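Local coordinates for protein RmpD (Hexulose-6-phosphate synthase) (Streptococcus mutans, PDB 3EXR) that belongs to the orotidine 5'-phosphate decarboxylase / HUMPS family and adopts its closed parallel beta/alpha barrel fold, here in an assembly of two chains, at residues V116-D121 with S136-H141; D125-W130 with M167-S172. All blocks are in the same frame, centred on the assembly; numbering follows the deposited sequence.

Interaction 1. Residues V116-D121 with S136-H141; sequences VELYGD and SQAIYH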
loop_
_atom_site.group_PDB
_atom_site.type_symbol
_atom_site.label_atom_id
_atom_site.label_comp_id
_atom_site.label_asym_id
_atom_site.label_seq_id
_atom_site.Cartn_x
_atom_site.Cartn_y
_atom_site.Cartn_z
ATOM N N VAL A 116 8.039 9.473 -0.670
ATOM C CA VAL A 116 7.003 9.238 -1.661
ATOM C C VAL A 116 7.460 8.156 -2.659
ATOM O O VAL A 116 8.441 8.303 -3.404
ATOM C CB VAL A 116 6.628 10.489 -2.444
ATOM C CG1 VAL A 116 5.456 10.185 -3.393
ATOM C CG2 VAL A 116 6.213 11.621 -1.502
ATOM N N GLU A 117 6.696 7.070 -2.687
ATOM C CA GLU A 117 6.863 5.969 -3.635
ATOM C C GLU A 117 6.206 6.306 -4.967
ATOM O O GLU A 117 5.011 6.560 -5.024
ATOM C CB GLU A 117 6.281 4.671 -3.042
ATOM C CG GLU A 117 7.268 3.917 -2.134
ATOM C CD GLU A 117 8.329 3.109 -2.879
ATOM O OE1 GLU A 117 8.385 3.191 -4.119
ATOM O OE2 GLU A 117 9.110 2.387 -2.226
ATOM N N LEU A 118 7.014 6.346 -6.022
ATOM C CA LEU A 118 6.585 6.826 -7.337
ATOM C C LEU A 118 6.111 5.682 -8.207
ATOM O O LEU A 118 6.919 4.843 -8.620
ATOM C CB LEU A 118 7.724 7.602 -8.005
ATOM C CG LEU A 118 8.226 8.833 -7.253
ATOM C CD1 LEU A 118 9.419 9.430 -7.963
ATOM C CD2 LEU A 118 7.164 9.907 -7.113
ATOM N N TYR A 119 4.786 5.633 -8.413
ATOM C CA TYR A 119 4.124 4.675 -9.293
ATOM C C TYR A 119 3.119 5.389 -10.182
ATOM O O TYR A 119 2.424 6.306 -9.741
ATOM C CB TYR A 119 3.384 3.604 -8.483
ATOM C CG TYR A 119 4.322 2.573 -7.874
ATOM C CD1 TYR A 119 4.578 1.371 -8.518
ATOM C CD2 TYR A 119 5.020 2.834 -6.691
ATOM C CE1 TYR A 119 5.433 0.440 -7.981
ATOM C CE2 TYR A 119 5.904 1.912 -6.155
ATOM C CZ TYR A 119 6.103 0.710 -6.804
ATOM O OH TYR A 119 6.958 -0.235 -6.278
ATOM N N GLY A 120 3.012 4.912 -11.418
ATOM C CA GLY A 120 2.013 5.408 -12.360
ATOM C C GLY A 120 2.299 6.817 -12.837
ATOM O O GLY A 120 3.467 7.245 -12.835
ATOM N N ASP A 121 1.243 7.534 -13.208
ATOM C CA ASP A 121 1.345 8.836 -13.883
ATOM C C ASP A 121 1.421 10.053 -12.964
ATOM O O ASP A 121 0.601 10.996 -13.055
ATOM C CB ASP A 121 0.132 9.012 -14.808
ATOM C CG ASP A 121 0.082 7.981 -15.889
ATOM O OD1 ASP A 121 1.156 7.662 -16.460
ATOM O OD2 ASP A 121 -1.010 7.462 -16.202
ATOM N N SER A 136 10.353 15.594 1.265
ATOM C CA SER A 136 11.439 15.849 0.315
ATOM C C SER A 136 12.278 14.639 0.001
ATOM O O SER A 136 13.427 14.779 -0.371
ATOM C CB SER A 136 12.309 17.015 0.798
ATOM O OG SER A 136 12.962 16.719 2.004
ATOM N N GLN A 137 11.692 13.447 0.164
ATOM C CA GLN A 137 12.279 12.200 -0.332
ATOM C C GLN A 137 11.309 11.530 -1.283
ATOM O O GLN A 137 10.087 11.490 -1.027
ATOM C CB GLN A 137 12.591 11.234 0.808
ATOM C CG GLN A 137 13.761 11.621 1.670
ATOM C CD GLN A 137 14.290 10.424 2.448
ATOM O OE1 GLN A 137 14.708 9.438 1.844
ATOM N NE2 GLN A 137 14.292 10.513 3.783
ATOM N N ALA A 138 11.855 10.978 -2.355
ATOM C CA ALA A 138 11.084 10.243 -3.356
ATOM C C ALA A 138 11.839 9.009 -3.786
ATOM O O ALA A 138 13.068 9.034 -3.888
ATOM C CB ALA A 138 10.792 11.114 -4.550
ATOM N N ILE A 139 11.091 7.932 -4.056
ATOM C CA ILE A 139 11.694 6.665 -4.468
ATOM C C ILE A 139 11.340 6.421 -5.928
ATOM O O ILE A 139 10.166 6.253 -6.276
ATOM C CB ILE A 139 11.118 5.462 -3.651
ATOM C CG1 ILE A 139 11.033 5.737 -2.135
ATOM C CG2 ILE A 139 11.878 4.204 -3.976
ATOM C CD1 ILE A 139 12.283 6.157 -1.498
ATOM N N TYR A 140 12.367 6.386 -6.764
ATOM C CA TYR A 140 12.214 6.209 -8.207
ATOM C C TYR A 140 12.653 4.797 -8.618
ATOM O O TYR A 140 13.763 4.382 -8.283
ATOM C CB TYR A 140 13.030 7.283 -8.977
ATOM C CG TYR A 140 12.685 7.351 -10.440
ATOM C CD1 TYR A 140 11.813 8.329 -10.923
ATOM C CD2 TYR A 140 13.193 6.408 -11.344
ATOM C CE1 TYR A 140 11.441 8.368 -12.263
ATOM C CE2 TYR A 140 12.822 6.438 -12.691
ATOM C CZ TYR A 140 11.949 7.432 -13.137
ATOM O OH TYR A 140 11.598 7.491 -14.454
ATOM N N HIS A 141 11.773 4.082 -9.331
ATOM C CA HIS A 141 12.006 2.723 -9.810
ATOM C C HIS A 141 12.405 2.714 -11.267
ATOM O O HIS A 141 11.793 3.411 -12.089
ATOM C CB HIS A 141 10.712 1.901 -9.691
ATOM C CG HIS A 141 10.296 1.641 -8.278
ATOM N ND1 HIS A 141 9.746 2.607 -7.457
ATOM C CD2 HIS A 141 10.356 0.512 -7.544
ATOM C CE1 HIS A 141 9.490 2.072 -6.276
ATOM N NE2 HIS A 141 9.863 0.804 -6.303
HETATM O O HOH W 1 10.008 0.388 -3.272
HETATM O O HOH W 2 9.150 5.186 -10.175
#
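V116 and A138 face each other in parallel strands, and the backbone does most of the joining. V116 N donates to Q137 O (2.9 Å) in a nearly straight bond, and V116 O accepts from I139 N at 2.8 Å; one residue thus uses both its polar backbone atoms on a neighbouring strand, as in any parallel ladder. A138 CA adds a C-H...O contact to V116 O. The third rung, L118 N to I139 O, is longer at 3.2 Å and more bent. Beyond it the two chains spread apart, and a water fills the next rung, donating to L118 O and accepting from H141 N at 3.0 Å.

Apolar contacts lie on the face carrying V116 and A138. L118 CD1 rests 4.0 Å from A138 CB and equally near Y140 CD1, while W130 of helix 124-132 covers V116 from outside.

On the face carrying E117 and I139, polar and apolar groups mix. The carboxylate of E117, its chain bent at chi2 (-78°), folds over I139, with OE2 3.7 Å from I139 CG2. A long, weak ion pair links E117 OE2 to K66. At the strand ends, Y119 CZ lies over one face of the H141 imidazole, offset toward its rim, the planes inclined by 51°. Y119 OH is hydrogen-bonded to D69 of the second subunit, and a second water meets H141 NE2 at 3.1 Å.

The chemistry is therefore two-sided: apolar groups pack the barrel wall against its helix, while acid, imidazole and phenol gather at the strand ends, where the second subunit also contributes.

Interaction 2. Residues D125-W130 with M167-S172; sequences DQAQQW and MGFRVS
Helix 124-132, an outer helix of the beta/alpha barrel, packs through A127 against F169 in the turn joining helix 155-167 to strand 170-174. It directs A127 and W130 toward that turn, and the end of the Q128 side chain approaches it. Helix 155-167 closes in a Schellman motif, with G168 at positive phi (115°) as the first non-helical residue; M167 and F169 on either side of it both reach across.

The F169 ring enters with its far edge. CG stands anti to the carbonyl carbon (chi1 -73°), and CE2 comes within 3.8 Å of A127 CB. A127 O sits near the ring plane at that edge, 3.3 Å from F169 CZ. The same CZ lies 3.7 Å from W130 CE3, near the plane of the indole, and the two side chains cross at about a right angle. L164 and A138 also touch F169, which is buried.

M167 bends at chi3 (76°), and its CE methyl lies 4.1 Å from A127 CB. Q128 OE1 lies 3.6 Å from M167 CE, while Q128 NE2 is bonded to D132. One water joins the Q128 side-chain amide to the M167 backbone, donating to Q128 OE1 at 2.7 Å and to M167 O at 2.8 Å.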
loop_
_atom_site.group_PDB
_atom_site.type_symbol
_atom_site.label_atom_id
_atom_site.label_comp_id
_atom_site.label_asym_id
_atom_site.label_seq_id
_atom_site.Cartn_x
_atom_site.Cartn_y
_atom_site.Cartn_z
ATOM N N ASP A 125 4.040 18.792 -10.948
ATOM C CA ASP A 125 3.176 19.680 -10.176
ATOM C C ASP A 125 2.799 19.012 -8.851
ATOM O O ASP A 125 2.841 19.651 -7.797
ATOM C CB ASP A 125 1.942 20.097 -10.987
ATOM C CG ASP A 125 2.319 20.916 -12.216
ATOM O OD1 ASP A 125 3.220 21.778 -12.116
ATOM O OD2 ASP A 125 1.786 20.706 -13.311
ATOM N N GLN A 126 2.501 17.718 -8.898
ATOM C CA GLN A 126 2.274 16.949 -7.668
ATOM C C GLN A 126 3.542 16.935 -6.814
ATOM O O GLN A 126 3.488 17.169 -5.600
ATOM C CB GLN A 126 1.829 15.521 -8.000
ATOM C CG GLN A 126 0.463 15.403 -8.666
ATOM C CD GLN A 126 0.146 13.975 -9.125
ATOM O OE1 GLN A 126 1.044 13.195 -9.419
ATOM N NE2 GLN A 126 -1.138 13.640 -9.184
ATOM N N ALA A 127 4.690 16.667 -7.441
ATOM C CA ALA A 127 5.945 16.620 -6.697
ATOM C C ALA A 127 6.200 17.919 -5.944
ATOM O O ALA A 127 6.644 17.898 -4.803
ATOM C CB ALA A 127 7.116 16.277 -7.620
ATOM N N GLN A 128 5.866 19.064 -6.546
ATOM C CA GLN A 128 6.078 20.333 -5.841
ATOM C C GLN A 128 5.124 20.439 -4.637
ATOM O O GLN A 128 5.468 21.004 -3.609
ATOM C CB GLN A 128 5.928 21.533 -6.801
ATOM C CG GLN A 128 6.251 22.881 -6.176
ATOM C CD GLN A 128 7.711 23.000 -5.776
ATOM O OE1 GLN A 128 8.607 22.774 -6.597
ATOM N NE2 GLN A 128 7.962 23.300 -4.509
ATOM N N GLN A 129 3.925 19.876 -4.759
ATOM C CA GLN A 129 2.997 19.846 -3.633
ATOM C C GLN A 129 3.566 19.029 -2.461
ATOM O O GLN A 129 3.427 19.424 -1.311
ATOM C CB GLN A 129 1.641 19.308 -4.058
ATOM C CG GLN A 129 0.886 20.197 -5.012
ATOM C CD GLN A 129 -0.470 19.619 -5.229
ATOM O OE1 GLN A 129 -1.305 19.646 -4.320
ATOM N NE2 GLN A 129 -0.683 19.024 -6.393
ATOM N N TRP A 130 4.261 17.925 -2.761
ATOM C CA TRP A 130 4.875 17.144 -1.699
ATOM C C TRP A 130 5.926 17.994 -0.979
ATOM O O TRP A 130 5.932 18.066 0.243
ATOM C CB TRP A 130 5.505 15.813 -2.212
ATOM C CG TRP A 130 4.578 14.988 -3.070
ATOM C CD1 TRP A 130 3.226 14.881 -2.950
ATOM C CD2 TRP A 130 4.947 14.173 -4.183
ATOM N NE1 TRP A 130 2.726 14.060 -3.931
ATOM C CE2 TRP A 130 3.762 13.627 -4.715
ATOM C CE3 TRP A 130 6.171 13.881 -4.816
ATOM C CZ2 TRP A 130 3.759 12.768 -5.818
ATOM C CZ3 TRP A 130 6.158 13.052 -5.928
ATOM C CH2 TRP A 130 4.965 12.505 -6.415
ATOM N N MET A 167 14.741 19.781 -8.261
ATOM C CA MET A 167 13.596 20.360 -7.537
ATOM C C MET A 167 13.824 20.426 -6.028
ATOM O O MET A 167 13.122 21.147 -5.335
ATOM C CB MET A 167 12.329 19.542 -7.808
ATOM C CG MET A 167 11.776 19.733 -9.195
ATOM S SD MET A 167 10.265 18.797 -9.462
ATOM C CE MET A 167 9.103 19.769 -8.599
ATOM N N GLY A 168 14.782 19.665 -5.508
ATOM C CA GLY A 168 15.041 19.642 -4.073
ATOM C C GLY A 168 14.775 18.307 -3.373
ATOM O O GLY A 168 14.887 18.229 -2.153
ATOM N N PHE A 169 14.459 17.259 -4.136
ATOM C CA PHE A 169 14.328 15.908 -3.552
ATOM C C PHE A 169 15.644 15.217 -3.258
ATOM O O PHE A 169 16.619 15.295 -4.052
ATOM C CB PHE A 169 13.474 14.989 -4.436
ATOM C CG PHE A 169 12.002 15.315 -4.410
ATOM C CD1 PHE A 169 11.165 14.774 -3.439
ATOM C CD2 PHE A 169 11.460 16.185 -5.344
ATOM C CE1 PHE A 169 9.802 15.073 -3.404
ATOM C CE2 PHE A 169 10.106 16.491 -5.332
ATOM C CZ PHE A 169 9.264 15.929 -4.368
ATOM N N ARG A 170 15.663 14.504 -2.132
ATOM C CA ARG A 170 16.621 13.422 -1.929
ATOM C C ARG A 170 16.001 12.187 -2.563
ATOM O O ARG A 170 14.993 11.678 -2.072
ATOM C CB ARG A 170 16.933 13.218 -0.446
ATOM C CG ARG A 170 18.006 14.202 0.089
ATOM C CD ARG A 170 17.993 14.308 1.623
ATOM N NE ARG A 170 16.699 14.825 2.065
ATOM C CZ ARG A 170 16.014 14.412 3.127
ATOM N NH1 ARG A 170 16.505 13.522 3.970
ATOM N NH2 ARG A 170 14.823 14.939 3.340
ATOM N N VAL A 171 16.582 11.749 -3.671
ATOM C CA VAL A 171 16.024 10.692 -4.489
ATOM C C VAL A 171 16.722 9.349 -4.220
ATOM O O VAL A 171 17.939 9.225 -4.257
ATOM C CB VAL A 171 16.083 11.052 -5.993
ATOM C CG1 VAL A 171 15.607 9.904 -6.875
ATOM C CG2 VAL A 171 15.268 12.308 -6.251
ATOM N N SER A 172 15.922 8.340 -3.898
ATOM C CA SER A 172 16.398 6.982 -3.822
ATOM C C SER A 172 16.059 6.286 -5.127
ATOM O O SER A 172 14.990 6.525 -5.698
ATOM C CB SER A 172 15.703 6.229 -2.687
ATOM O OG SER A 172 16.035 6.760 -1.450
HETATM O O HOH W 3 11.263 22.913 -6.442
#

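How the interactions relate
The centres of the two interactions lie 9 Å apart, on the same side of the chain's centre, and their segments alternate along the sequence: 116-121, 125-130, 136-141, 167-172. Interaction 1 joins the two strands of a beta-alpha-beta unit whose crossover helix, 124-132, supplies one half of interaction 2. Strands 137-141 and 170-174 are neighbours in the barrel, so backbone pairs Y140 N with S172 O and S136 O with R170 N, both probable hydrogen bonds, stitch the contacts together. L118 CD2 packs on W130 CH2. Three consecutive strands and one outer helix thus form a continuous part of the barrel wall, with strand pairing inside and helix packing outside.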